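PDB 2SAS: sarcoplasmic calcium-binding proteins II, V, VI, and VII, which binds calcium ions through EF-hands and seems to be more abundant in fast-contracting muscle, although its role there is not established. Local coordinates for residues F12-F17 with G24-N29; T36-V41 with A49-M54; K66-I71 with D98-C103; Y165-L168 with A174-G177. All coordinates share one frame; numbering follows the deposited sequence.

Contact 1: F12-F17 with G24-N29; sequences FTFDFF and GSIQDN. With CA (calcium ion), chain B.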
loop_
_atom_site.group_PDB
_atom_site.type_symbol
_atom_site.label_atom_id
_atom_site.label_comp_id
_atom_site.label_asym_id
_atom_site.label_seq_id
_atom_site.Cartn_x
_atom_site.Cartn_y
_atom_site.Cartn_z
ATOM N N PHE A 12 -6.954 -0.440 -5.834
ATOM C CA PHE A 12 -5.535 -0.288 -6.087
ATOM C C PHE A 12 -5.256 0.621 -7.255
ATOM O O PHE A 12 -4.459 1.566 -7.080
ATOM C CB PHE A 12 -4.781 -1.598 -6.214
ATOM C CG PHE A 12 -3.295 -1.489 -6.385
ATOM C CD1 PHE A 12 -2.723 -1.368 -7.637
ATOM C CD2 PHE A 12 -2.477 -1.523 -5.242
ATOM C CE1 PHE A 12 -1.327 -1.310 -7.781
ATOM C CE2 PHE A 12 -1.082 -1.475 -5.381
ATOM C CZ PHE A 12 -0.515 -1.371 -6.646
ATOM N N THR A 13 -5.803 0.385 -8.408
ATOM C CA THR A 13 -5.575 1.284 -9.580
ATOM C C THR A 13 -6.169 2.656 -9.386
ATOM O O THR A 13 -5.662 3.695 -9.930
ATOM C CB THR A 13 -6.121 0.560 -10.868
ATOM O OG1 THR A 13 -7.574 0.553 -10.759
ATOM C CG2 THR A 13 -5.616 -0.885 -10.985
ATOM N N PHE A 14 -7.275 2.770 -8.652
ATOM C CA PHE A 14 -7.906 4.110 -8.473
ATOM C C PHE A 14 -6.835 4.949 -7.783
ATOM O O PHE A 14 -6.370 5.971 -8.275
ATOM C CB PHE A 14 -9.217 3.982 -7.691
ATOM C CG PHE A 14 -10.071 5.179 -7.456
ATOM C CD1 PHE A 14 -10.985 5.633 -8.413
ATOM C CD2 PHE A 14 -9.984 5.886 -6.270
ATOM C CE1 PHE A 14 -11.761 6.776 -8.210
ATOM C CE2 PHE A 14 -10.740 7.018 -6.006
ATOM C CZ PHE A 14 -11.623 7.437 -7.001
ATOM N N ASP A 15 -6.424 4.404 -6.637
ATOM C CA ASP A 15 -5.504 5.005 -5.706
ATOM C C ASP A 15 -4.078 5.297 -6.112
ATOM O O ASP A 15 -3.550 6.319 -5.658
ATOM C CB ASP A 15 -5.434 4.141 -4.422
ATOM C CG ASP A 15 -6.612 4.255 -3.503
ATOM O OD1 ASP A 15 -7.567 4.958 -3.830
ATOM O OD2 ASP A 15 -6.569 3.642 -2.407
ATOM N N PHE A 16 -3.445 4.392 -6.818
ATOM C CA PHE A 16 -2.045 4.478 -7.221
ATOM C C PHE A 16 -1.870 4.921 -8.637
ATOM O O PHE A 16 -0.871 5.553 -8.998
ATOM C CB PHE A 16 -1.377 3.083 -7.038
ATOM C CG PHE A 16 -1.138 2.823 -5.583
ATOM C CD1 PHE A 16 -2.213 2.588 -4.737
ATOM C CD2 PHE A 16 0.160 2.879 -5.098
ATOM C CE1 PHE A 16 -1.985 2.402 -3.347
ATOM C CE2 PHE A 16 0.411 2.683 -3.737
ATOM C CZ PHE A 16 -0.661 2.493 -2.881
ATOM N N PHE A 17 -2.795 4.616 -9.497
ATOM C CA PHE A 17 -2.597 4.975 -10.915
ATOM C C PHE A 17 -3.417 6.199 -11.300
ATOM O O PHE A 17 -3.131 6.688 -12.404
ATOM C CB PHE A 17 -2.933 3.813 -11.799
ATOM C CG PHE A 17 -2.324 2.491 -11.610
ATOM C CD1 PHE A 17 -1.170 2.309 -10.801
ATOM C CD2 PHE A 17 -2.817 1.410 -12.361
ATOM C CE1 PHE A 17 -0.577 1.055 -10.710
ATOM C CE2 PHE A 17 -2.215 0.151 -12.263
ATOM C CZ PHE A 17 -1.082 -0.015 -11.447
ATOM N N GLY A 24 -9.951 10.815 -3.041
ATOM C CA GLY A 24 -11.021 9.868 -3.224
ATOM C C GLY A 24 -11.826 10.094 -4.482
ATOM O O GLY A 24 -12.913 9.487 -4.626
ATOM N N SER A 25 -11.314 10.976 -5.326
ATOM C CA SER A 25 -11.958 11.347 -6.591
ATOM C C SER A 25 -10.825 11.545 -7.637
ATOM O O SER A 25 -9.779 12.032 -7.231
ATOM C CB SER A 25 -12.596 12.707 -6.545
ATOM O OG SER A 25 -13.875 12.966 -6.177
ATOM N N ILE A 26 -11.184 11.220 -8.846
ATOM C CA ILE A 26 -10.398 11.381 -10.042
ATOM C C ILE A 26 -10.957 12.731 -10.624
ATOM O O ILE A 26 -12.184 12.817 -10.711
ATOM C CB ILE A 26 -10.492 10.312 -11.172
ATOM C CG1 ILE A 26 -10.450 8.847 -10.687
ATOM C CG2 ILE A 26 -9.305 10.524 -12.167
ATOM C CD1 ILE A 26 -9.376 8.549 -9.624
ATOM N N GLN A 27 -10.076 13.618 -10.990
ATOM C CA GLN A 27 -10.486 14.933 -11.558
ATOM C C GLN A 27 -9.335 15.450 -12.402
ATOM O O GLN A 27 -8.275 14.874 -12.081
ATOM C CB GLN A 27 -10.660 15.943 -10.397
ATOM C CG GLN A 27 -11.844 15.563 -9.511
ATOM C CD GLN A 27 -11.911 16.556 -8.369
ATOM O OE1 GLN A 27 -11.722 16.186 -7.202
ATOM N NE2 GLN A 27 -12.197 17.757 -8.790
ATOM N N ASP A 28 -9.504 16.385 -13.301
ATOM C CA ASP A 28 -8.386 16.914 -14.087
ATOM C C ASP A 28 -7.177 17.208 -13.199
ATOM O O ASP A 28 -6.053 16.925 -13.599
ATOM C CB ASP A 28 -8.732 18.158 -14.924
ATOM C CG ASP A 28 -7.558 18.840 -15.595
ATOM O OD1 ASP A 28 -6.956 18.366 -16.584
ATOM O OD2 ASP A 28 -7.170 19.950 -15.117
ATOM N N ASN A 29 -7.358 17.742 -12.009
ATOM C CA ASN A 29 -6.213 18.063 -11.176
ATOM C C ASN A 29 -5.306 16.858 -10.912
ATOM O O ASN A 29 -4.101 17.085 -10.613
ATOM C CB ASN A 29 -6.578 18.851 -9.945
ATOM C CG ASN A 29 -7.289 18.082 -8.847
ATOM O OD1 ASN A 29 -7.921 17.057 -9.104
ATOM N ND2 ASN A 29 -7.165 18.568 -7.613
HETATM CA CA CA B . -8.093 13.261 -6.928
#
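The Phe14 ring has Ile26 over one face and the backbone of Gly24 at its edge. Ile26 CD1 sits 3.6 Å from the centroid of the Phe14 ring, 24° off the ring normal, which makes a CH-pi contact. The methyl is displaced from the ring centre toward the rim, and Phe14 CE1 to Ile26 CD1 is the shortest approach at 3.3 Å. Gly24 O meets Phe14 CZ close to the ring plane, at 3.4 Å. The two side chains run past one another in opposite senses. Phe14 CG stands anti to its own backbone N (chi1 -176°), and this carries the ring from helix 4-18 to the loop.

The loop is that of EF-hand 1. Ser25 O binds the calcium ion at 2.1 Å. Asp19, Asn21, Asp23 and Asp30 complete the protein part of the site. Gly24 has a positive phi of 84°, at which a side chain would collide with the carbonyl O of Asp23. The ring thus packs on the backbone just before Ser25 and on the side chain just after it, directly beside a calcium ligand.

Ile26 pairs its backbone with Val77 in the short antiparallel sheet that joins strands 25-26 and 77-78. Its side chain also packs on Trp62 and Leu65 of helix 48-69, while the Phe14 ring meets Tyr82 of helix 79-91.

Contact 2: T36-V41 with A49-M54; sequences TRYKEV and ADYKSM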
loop_
_atom_site.group_PDB
_atom_site.type_symbol
_atom_site.label_atom_id
_atom_site.label_comp_id
_atom_site.label_asym_id
_atom_site.label_seq_id
_atom_site.Cartn_x
_atom_site.Cartn_y
_atom_site.Cartn_z
ATOM N N THR A 36 2.965 17.373 -13.477
ATOM C CA THR A 36 3.899 17.908 -12.487
ATOM C C THR A 36 4.949 16.841 -12.185
ATOM O O THR A 36 6.107 17.187 -12.068
ATOM C CB THR A 36 3.239 18.340 -11.131
ATOM O OG1 THR A 36 2.304 19.362 -11.494
ATOM C CG2 THR A 36 4.292 18.806 -10.095
ATOM N N ARG A 37 4.560 15.620 -12.000
ATOM C CA ARG A 37 5.485 14.488 -11.665
ATOM C C ARG A 37 6.531 14.398 -12.801
ATOM O O ARG A 37 7.736 14.431 -12.516
ATOM C CB ARG A 37 4.762 13.185 -11.601
ATOM C CG ARG A 37 4.715 12.313 -10.384
ATOM C CD ARG A 37 3.288 11.818 -10.225
ATOM N NE ARG A 37 3.112 10.633 -9.485
ATOM C CZ ARG A 37 3.306 10.341 -8.200
ATOM N NH1 ARG A 37 3.851 11.205 -7.342
ATOM N NH2 ARG A 37 2.976 9.116 -7.737
ATOM N N TYR A 38 5.978 14.336 -14.006
ATOM C CA TYR A 38 6.708 14.224 -15.260
ATOM C C TYR A 38 7.793 15.268 -15.457
ATOM O O TYR A 38 8.924 14.927 -15.843
ATOM C CB TYR A 38 5.773 14.219 -16.453
ATOM C CG TYR A 38 6.242 13.622 -17.758
ATOM C CD1 TYR A 38 6.650 12.288 -17.880
ATOM C CD2 TYR A 38 6.265 14.389 -18.914
ATOM C CE1 TYR A 38 7.028 11.750 -19.099
ATOM C CE2 TYR A 38 6.614 13.870 -20.140
ATOM C CZ TYR A 38 7.013 12.542 -20.235
ATOM O OH TYR A 38 7.423 12.026 -21.455
ATOM N N LYS A 39 7.395 16.521 -15.316
ATOM C CA LYS A 39 8.330 17.656 -15.473
ATOM C C LYS A 39 9.305 17.605 -14.273
ATOM O O LYS A 39 10.497 17.802 -14.493
ATOM C CB LYS A 39 7.632 18.984 -15.500
ATOM C CG LYS A 39 6.435 19.132 -16.457
ATOM C CD LYS A 39 5.490 20.206 -15.859
ATOM C CE LYS A 39 5.341 21.348 -16.834
ATOM N NZ LYS A 39 5.612 22.644 -16.087
ATOM N N GLU A 40 8.813 17.323 -13.111
ATOM C CA GLU A 40 9.505 17.199 -11.819
ATOM C C GLU A 40 10.778 16.378 -12.003
ATOM O O GLU A 40 11.901 16.835 -11.626
ATOM C CB GLU A 40 8.598 16.575 -10.791
ATOM C CG GLU A 40 8.445 16.623 -9.282
ATOM C CD GLU A 40 7.712 15.436 -8.685
ATOM O OE1 GLU A 40 6.500 15.280 -8.651
ATOM O OE2 GLU A 40 8.451 14.524 -8.241
ATOM N N VAL A 41 10.656 15.202 -12.608
ATOM C CA VAL A 41 11.749 14.278 -12.834
ATOM C C VAL A 41 12.511 14.367 -14.139
ATOM O O VAL A 41 13.678 13.912 -14.092
ATOM C CB VAL A 41 11.294 12.788 -12.653
ATOM C CG1 VAL A 41 10.266 12.659 -11.542
ATOM C CG2 VAL A 41 10.879 12.181 -13.960
ATOM N N ALA A 49 7.777 20.993 -26.388
ATOM C CA ALA A 49 6.889 20.197 -27.249
ATOM C C ALA A 49 6.600 18.813 -26.660
ATOM O O ALA A 49 5.452 18.354 -26.791
ATOM C CB ALA A 49 7.446 20.146 -28.664
ATOM N N ASP A 50 7.593 18.143 -26.075
ATOM C CA ASP A 50 7.391 16.802 -25.518
ATOM C C ASP A 50 6.371 16.853 -24.373
ATOM O O ASP A 50 5.546 15.937 -24.264
ATOM C CB ASP A 50 8.685 16.140 -25.027
ATOM C CG ASP A 50 9.697 15.903 -26.125
ATOM O OD1 ASP A 50 9.243 15.586 -27.217
ATOM O OD2 ASP A 50 10.909 16.088 -25.910
ATOM N N TYR A 51 6.455 17.883 -23.547
ATOM C CA TYR A 51 5.508 18.029 -22.429
ATOM C C TYR A 51 4.112 18.300 -22.951
ATOM O O TYR A 51 3.112 17.812 -22.448
ATOM C CB TYR A 51 6.000 19.090 -21.503
ATOM C CG TYR A 51 7.192 18.618 -20.692
ATOM C CD1 TYR A 51 7.045 17.576 -19.768
ATOM C CD2 TYR A 51 8.446 19.167 -20.875
ATOM C CE1 TYR A 51 8.103 17.121 -19.007
ATOM C CE2 TYR A 51 9.520 18.720 -20.099
ATOM C CZ TYR A 51 9.356 17.737 -19.154
ATOM O OH TYR A 51 10.428 17.341 -18.401
ATOM N N LYS A 52 4.112 19.086 -24.050
ATOM C CA LYS A 52 2.839 19.422 -24.693
ATOM C C LYS A 52 2.171 18.176 -25.221
ATOM O O LYS A 52 0.962 17.963 -24.957
ATOM C CB LYS A 52 3.009 20.542 -25.710
ATOM C CG LYS A 52 3.107 21.896 -24.951
ATOM C CD LYS A 52 3.194 23.017 -25.995
ATOM C CE LYS A 52 3.520 24.326 -25.258
ATOM N NZ LYS A 52 3.440 25.469 -26.204
ATOM N N SER A 53 2.932 17.325 -25.887
ATOM C CA SER A 53 2.327 16.088 -26.425
ATOM C C SER A 53 1.774 15.247 -25.295
ATOM O O SER A 53 0.659 14.740 -25.389
ATOM C CB SER A 53 3.341 15.293 -27.227
ATOM O OG SER A 53 4.113 16.218 -27.968
ATOM N N MET A 54 2.598 15.093 -24.284
ATOM C CA MET A 54 2.242 14.293 -23.089
ATOM C C MET A 54 0.915 14.776 -22.491
ATOM O O MET A 54 0.017 14.039 -22.078
ATOM C CB MET A 54 3.407 14.345 -22.125
ATOM C CG MET A 54 3.066 13.734 -20.805
ATOM S SD MET A 54 2.588 12.009 -21.025
ATOM C CE MET A 54 4.035 11.277 -21.819
#
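Tyr38 and Tyr51 form the aromatic part of the contact. Their ring centroids are 5.4 Å apart and the planes stand at 85°. Tyr38 CD2 comes up to the edge of the Tyr51 ring, near its plane, and lies 3.3 Å from Tyr51 CE1. The approach is oblique, and the pair is neither a stack nor an edge-to-face pair.

Met54 adds a Met-aromatic contact. Its SD lies over the face of the Tyr38 ring, 4.7 Å from the centroid. Met54 CG covers the same ring at 4.0 Å from its centroid. The Met54 chain bends at chi2 and chi3 (59° and 58°), which folds CE back to 3.5 Å from Tyr38 OH.

These residues join the exiting helix of EF-hand 1, 28-42, to helix 48-69, which leads into EF-hand 2. The two segments run nearly antiparallel, with axes 11.2 Å apart, as a helical hairpin.

The remaining apolar contact is from Lys39. Its aliphatic CG lies 3.7 Å from Tyr51 CE1, while its amino end leads away from the 49-54 segment. A polar anchor comes from outside the two segments: Tyr51 OH donates to Lys43 O in the turn between the helices. Leu46 of the same turn packs on both tyrosines.

Contact 3: K66-I71 with D98-C103; sequences KGRADI and DLPAWC. With CA (calcium ion), chain C.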
loop_
_atom_site.group_PDB
_atom_site.type_symbol
_atom_site.label_atom_id
_atom_site.label_comp_id
_atom_site.label_asym_id
_atom_site.label_seq_id
_atom_site.Cartn_x
_atom_site.Cartn_y
_atom_site.Cartn_z
ATOM N N LYS A 66 -13.739 10.451 -18.128
ATOM C CA LYS A 66 -14.862 11.319 -17.738
ATOM C C LYS A 66 -16.132 10.961 -18.512
ATOM O O LYS A 66 -17.218 10.809 -17.925
ATOM C CB LYS A 66 -14.562 12.790 -18.009
ATOM C CG LYS A 66 -15.195 13.837 -17.143
ATOM C CD LYS A 66 -14.818 15.259 -17.504
ATOM C CE LYS A 66 -15.507 15.835 -18.715
ATOM N NZ LYS A 66 -14.922 15.310 -19.983
ATOM N N GLY A 67 -16.043 10.846 -19.805
ATOM C CA GLY A 67 -17.179 10.513 -20.677
ATOM C C GLY A 67 -17.745 9.130 -20.556
ATOM O O GLY A 67 -18.755 8.766 -21.193
ATOM N N ARG A 68 -17.159 8.265 -19.759
ATOM C CA ARG A 68 -17.593 6.890 -19.562
ATOM C C ARG A 68 -18.034 6.580 -18.133
ATOM O O ARG A 68 -18.853 5.651 -17.928
ATOM C CB ARG A 68 -16.473 5.892 -19.781
ATOM C CG ARG A 68 -16.047 5.497 -21.157
ATOM C CD ARG A 68 -14.883 4.539 -21.041
ATOM N NE ARG A 68 -13.999 4.682 -22.189
ATOM C CZ ARG A 68 -14.342 4.133 -23.363
ATOM N NH1 ARG A 68 -15.454 3.395 -23.410
ATOM N NH2 ARG A 68 -13.600 4.255 -24.462
ATOM N N ALA A 69 -17.440 7.276 -17.204
ATOM C CA ALA A 69 -17.696 6.985 -15.793
ATOM C C ALA A 69 -18.411 8.088 -15.075
ATOM O O ALA A 69 -19.008 7.765 -14.054
ATOM C CB ALA A 69 -16.364 6.626 -15.088
ATOM N N ASP A 70 -18.360 9.303 -15.607
ATOM C CA ASP A 70 -19.052 10.391 -14.901
ATOM C C ASP A 70 -20.562 10.371 -15.263
ATOM O O ASP A 70 -21.004 11.116 -16.157
ATOM C CB ASP A 70 -18.424 11.712 -15.211
ATOM C CG ASP A 70 -18.862 12.827 -14.275
ATOM O OD1 ASP A 70 -19.193 12.584 -13.084
ATOM O OD2 ASP A 70 -18.767 13.928 -14.830
ATOM N N ILE A 71 -21.268 9.577 -14.499
ATOM C CA ILE A 71 -22.703 9.425 -14.717
ATOM C C ILE A 71 -23.524 10.683 -14.501
ATOM O O ILE A 71 -24.388 10.909 -15.388
ATOM C CB ILE A 71 -23.235 8.165 -13.959
ATOM C CG1 ILE A 71 -22.524 6.878 -14.493
ATOM C CG2 ILE A 71 -24.773 8.071 -14.143
ATOM C CD1 ILE A 71 -22.599 6.706 -16.055
ATOM N N ASP A 98 -9.692 -5.027 -25.541
ATOM C CA ASP A 98 -11.114 -4.735 -25.257
ATOM C C ASP A 98 -11.365 -3.620 -24.215
ATOM O O ASP A 98 -12.518 -3.186 -24.041
ATOM C CB ASP A 98 -11.872 -5.963 -24.677
ATOM C CG ASP A 98 -12.708 -6.725 -25.660
ATOM O OD1 ASP A 98 -13.263 -6.108 -26.581
ATOM O OD2 ASP A 98 -12.803 -7.967 -25.522
ATOM N N LEU A 99 -10.369 -3.301 -23.427
ATOM C CA LEU A 99 -10.380 -2.309 -22.359
ATOM C C LEU A 99 -10.799 -0.975 -22.956
ATOM O O LEU A 99 -10.521 -0.745 -24.163
ATOM C CB LEU A 99 -8.962 -2.266 -21.753
ATOM C CG LEU A 99 -8.871 -2.777 -20.319
ATOM C CD1 LEU A 99 -9.852 -3.927 -20.097
ATOM C CD2 LEU A 99 -7.424 -3.247 -20.069
ATOM N N PRO A 100 -11.369 -0.137 -22.112
ATOM C CA PRO A 100 -11.791 1.170 -22.622
ATOM C C PRO A 100 -10.525 1.892 -23.023
ATOM O O PRO A 100 -9.461 1.744 -22.398
ATOM C CB PRO A 100 -12.602 1.777 -21.506
ATOM C CG PRO A 100 -12.233 1.017 -20.253
ATOM C CD PRO A 100 -11.670 -0.307 -20.704
ATOM N N ALA A 101 -10.664 2.699 -24.055
ATOM C CA ALA A 101 -9.601 3.485 -24.612
ATOM C C ALA A 101 -8.767 4.273 -23.632
ATOM O O ALA A 101 -7.567 4.379 -24.000
ATOM C CB ALA A 101 -10.148 4.437 -25.686
ATOM N N TRP A 102 -9.290 4.799 -22.549
ATOM C CA TRP A 102 -8.477 5.612 -21.619
ATOM C C TRP A 102 -7.319 4.744 -21.108
ATOM O O TRP A 102 -6.261 5.272 -20.769
ATOM C CB TRP A 102 -9.292 6.217 -20.468
ATOM C CG TRP A 102 -9.816 5.239 -19.483
ATOM C CD1 TRP A 102 -11.002 4.579 -19.538
ATOM C CD2 TRP A 102 -9.161 4.742 -18.294
ATOM N NE1 TRP A 102 -11.149 3.716 -18.487
ATOM C CE2 TRP A 102 -10.038 3.802 -17.698
ATOM C CE3 TRP A 102 -7.947 5.028 -17.676
ATOM C CZ2 TRP A 102 -9.727 3.150 -16.527
ATOM C CZ3 TRP A 102 -7.619 4.357 -16.522
ATOM C CH2 TRP A 102 -8.491 3.434 -15.949
ATOM N N CYS A 103 -7.609 3.440 -21.047
ATOM C CA CYS A 103 -6.652 2.422 -20.577
ATOM C C CYS A 103 -5.430 2.304 -21.493
ATOM O O CYS A 103 -4.321 2.074 -21.018
ATOM C CB CYS A 103 -7.334 1.053 -20.491
ATOM S SG CYS A 103 -7.962 0.734 -18.846
HETATM CA CA CA C . -19.297 12.330 -11.160
HETATM O O HOH W 1 -19.448 12.423 -8.880
#
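Arg68, in the last turn of the helix that enters EF-hand 2, reaches across to Pro100 in the linker between helices 79-91 and 103-114. Pro100 CB lies over one face of the Arg68 guanidinium, offset toward its rim, and 3.3 Å from Arg68 NE. This is a van der Waals contact of an aliphatic carbon with the flat face of the cation. Arg68 NH2 passes Ala101 CB at 3.7 Å. Trp102 takes part from its edge: Arg68 NE lies near the indole plane, 4.0 Å from Trp102 CD1. The two flat groups are turned 46° apart, so this is not a stack over the indole face. The Arg68 chain bends at chi3 (-149°) on the way to the linker.

The charge of Arg68 is met elsewhere. Its NE forms a salt bridge with Asp64, about one turn earlier in the same helix, and Asp64 also accepts a weak hydrogen bond from Trp102 N. Asp64 is thus placed to hold the guanidinium beside the linker. Replacing Arg68 with alanine is likely to uncover Pro100 CB and leave Asp64 without this cationic mate.

The same helix ends at the second calcium site. Asp70 is the first ligand of the EF-hand 2 loop, and its OD1 binds the calcium ion at 1.9 Å. A water lies at 2.3 Å from the calcium ion, and Asn72, Asp74, Val76 and Glu81 supply the other protein ligands. Asp70 is also the centre of an inverse gamma turn, in which Ile71 N makes a weak bond of 2.9 Å to Ala69 O.

Contact 4: Y165-L168 with A174-G177; sequences YYRL and ADAG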
loop_
_atom_site.group_PDB
_atom_site.type_symbol
_atom_site.label_atom_id
_atom_site.label_comp_id
_atom_site.label_asym_id
_atom_site.label_seq_id
_atom_site.Cartn_x
_atom_site.Cartn_y
_atom_site.Cartn_z
ATOM N N TYR A 165 -1.241 -5.852 -16.712
ATOM C CA TYR A 165 -2.227 -4.783 -16.365
ATOM C C TYR A 165 -3.647 -5.361 -16.495
ATOM O O TYR A 165 -4.414 -5.270 -15.529
ATOM C CB TYR A 165 -1.965 -3.501 -17.126
ATOM C CG TYR A 165 -2.889 -2.345 -16.895
ATOM C CD1 TYR A 165 -4.108 -2.307 -17.599
ATOM C CD2 TYR A 165 -2.606 -1.278 -16.080
ATOM C CE1 TYR A 165 -4.977 -1.233 -17.484
ATOM C CE2 TYR A 165 -3.474 -0.188 -15.914
ATOM C CZ TYR A 165 -4.641 -0.161 -16.649
ATOM O OH TYR A 165 -5.532 0.889 -16.526
ATOM N N TYR A 166 -3.883 -6.039 -17.605
ATOM C CA TYR A 166 -5.139 -6.702 -17.927
ATOM C C TYR A 166 -5.604 -7.629 -16.813
ATOM O O TYR A 166 -6.778 -7.651 -16.403
ATOM C CB TYR A 166 -5.052 -7.570 -19.222
ATOM C CG TYR A 166 -6.400 -8.188 -19.534
ATOM C CD1 TYR A 166 -7.469 -7.342 -19.843
ATOM C CD2 TYR A 166 -6.658 -9.569 -19.549
ATOM C CE1 TYR A 166 -8.743 -7.791 -20.155
ATOM C CE2 TYR A 166 -7.933 -10.054 -19.834
ATOM C CZ TYR A 166 -8.962 -9.171 -20.147
ATOM O OH TYR A 166 -10.216 -9.642 -20.456
ATOM N N ARG A 167 -4.677 -8.438 -16.332
ATOM C CA ARG A 167 -5.004 -9.421 -15.286
ATOM C C ARG A 167 -5.251 -8.772 -13.936
ATOM O O ARG A 167 -6.014 -9.370 -13.153
ATOM C CB ARG A 167 -3.925 -10.479 -15.169
ATOM C CG ARG A 167 -3.774 -11.322 -16.450
ATOM C CD ARG A 167 -2.500 -12.114 -16.180
ATOM N NE ARG A 167 -2.341 -13.164 -17.159
ATOM C CZ ARG A 167 -2.880 -14.380 -16.959
ATOM N NH1 ARG A 167 -3.525 -14.609 -15.801
ATOM N NH2 ARG A 167 -2.728 -15.337 -17.863
ATOM N N LEU A 168 -4.600 -7.678 -13.708
ATOM C CA LEU A 168 -4.728 -6.904 -12.471
ATOM C C LEU A 168 -6.166 -6.336 -12.396
ATOM O O LEU A 168 -6.785 -6.266 -11.358
ATOM C CB LEU A 168 -3.742 -5.706 -12.537
ATOM C CG LEU A 168 -3.323 -4.988 -11.290
ATOM C CD1 LEU A 168 -3.409 -3.456 -11.456
ATOM C CD2 LEU A 168 -4.138 -5.360 -10.067
ATOM N N ALA A 174 -6.107 -14.592 -7.882
ATOM C CA ALA A 174 -4.684 -14.240 -7.806
ATOM C C ALA A 174 -3.864 -14.922 -8.879
ATOM O O ALA A 174 -3.834 -16.155 -8.998
ATOM C CB ALA A 174 -4.161 -14.555 -6.414
ATOM N N ASP A 175 -3.210 -14.102 -9.706
ATOM C CA ASP A 175 -2.379 -14.617 -10.820
ATOM C C ASP A 175 -1.231 -13.609 -10.963
ATOM O O ASP A 175 -1.081 -12.705 -10.103
ATOM C CB ASP A 175 -3.284 -14.778 -12.035
ATOM C CG ASP A 175 -3.883 -13.515 -12.634
ATOM O OD1 ASP A 175 -3.637 -12.379 -12.207
ATOM O OD2 ASP A 175 -4.615 -13.572 -13.646
ATOM N N ALA A 176 -0.487 -13.732 -12.021
ATOM C CA ALA A 176 0.642 -12.861 -12.329
ATOM C C ALA A 176 0.312 -11.386 -12.317
ATOM O O ALA A 176 1.292 -10.609 -12.082
ATOM C CB ALA A 176 1.268 -13.216 -13.705
ATOM N N GLY A 177 -0.933 -11.001 -12.593
ATOM C CA GLY A 177 -1.279 -9.526 -12.612
ATOM C C GLY A 177 -1.022 -9.004 -11.212
ATOM O O GLY A 177 -0.806 -7.817 -10.945
#
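Arg167 and Asp175 are brought together by their side-chain torsions. Asp175 CG lies between its backbone N and carbonyl carbon (chi1 65°), which turns the carboxylate back toward helix 158-170. The Arg167 chain runs extended from CG to NE. It passes across the carboxylate, with CB, CG and CD all near OD2, and then turns at the guanidinium.

Arg167 NH1 donates to Asp175 OD2 at 2.6 Å in a salt bridge. The bond is bent, with an N-H...O angle of 136°. OD2 lies at the guanidinium edge, almost in its plane, but NH1 meets the carboxylate from well above the carboxylate plane. The planes are 67° apart and the salt bridge is single, NH1 to OD2, not a two-pronged pairing. Asp175 OD1 has a separate task: it accepts from Gly177 N at 3.1 Å, an Asx turn that starts the 3-10 segment.

Gly177 packs directly on the helix. Its CA lies 3.8 Å from Arg167 CB, and its O lies 3.8 Å from Leu168 CG. A side chain at Gly177 would run into Leu168 N. The contact thus folds the C-terminal tail back on the last helix, away from the calcium sites.

An asparagine in place of Asp175 would probably leave Arg167 without its charged mate and weaken the hold on the tail. Ser171 OG is also hydrogen-bonded to Asp175 OD2. One carboxylate therefore serves the helix side chain, the helix end and the tail backbone, and its negative charge is likely to be stabilised by Arg167.

Contacts 1 and 3 each hold a ligand of a different calcium ion: Ser25 in the loop of EF-hand 1 and Asp70 in that of EF-hand 2. Their centres are 14 Å apart. Contact 2 lies between them in the chain, at the far end of helices 28-42 and 48-69, with its centre 19 Å from contact 1 and 23 Å from contact 3. Contact 4 holds no calcium ligand but touches both loop contacts. Thr13 CG2 of contact 1 meets Leu168 CD1 at 3.4 Å, and Cys103 SG of contact 3 packs on Tyr165 OH, also at 3.4 Å. Contacts 2 and 4 lie on opposite sides of the chain's centre, with their own centres 29 Å apart.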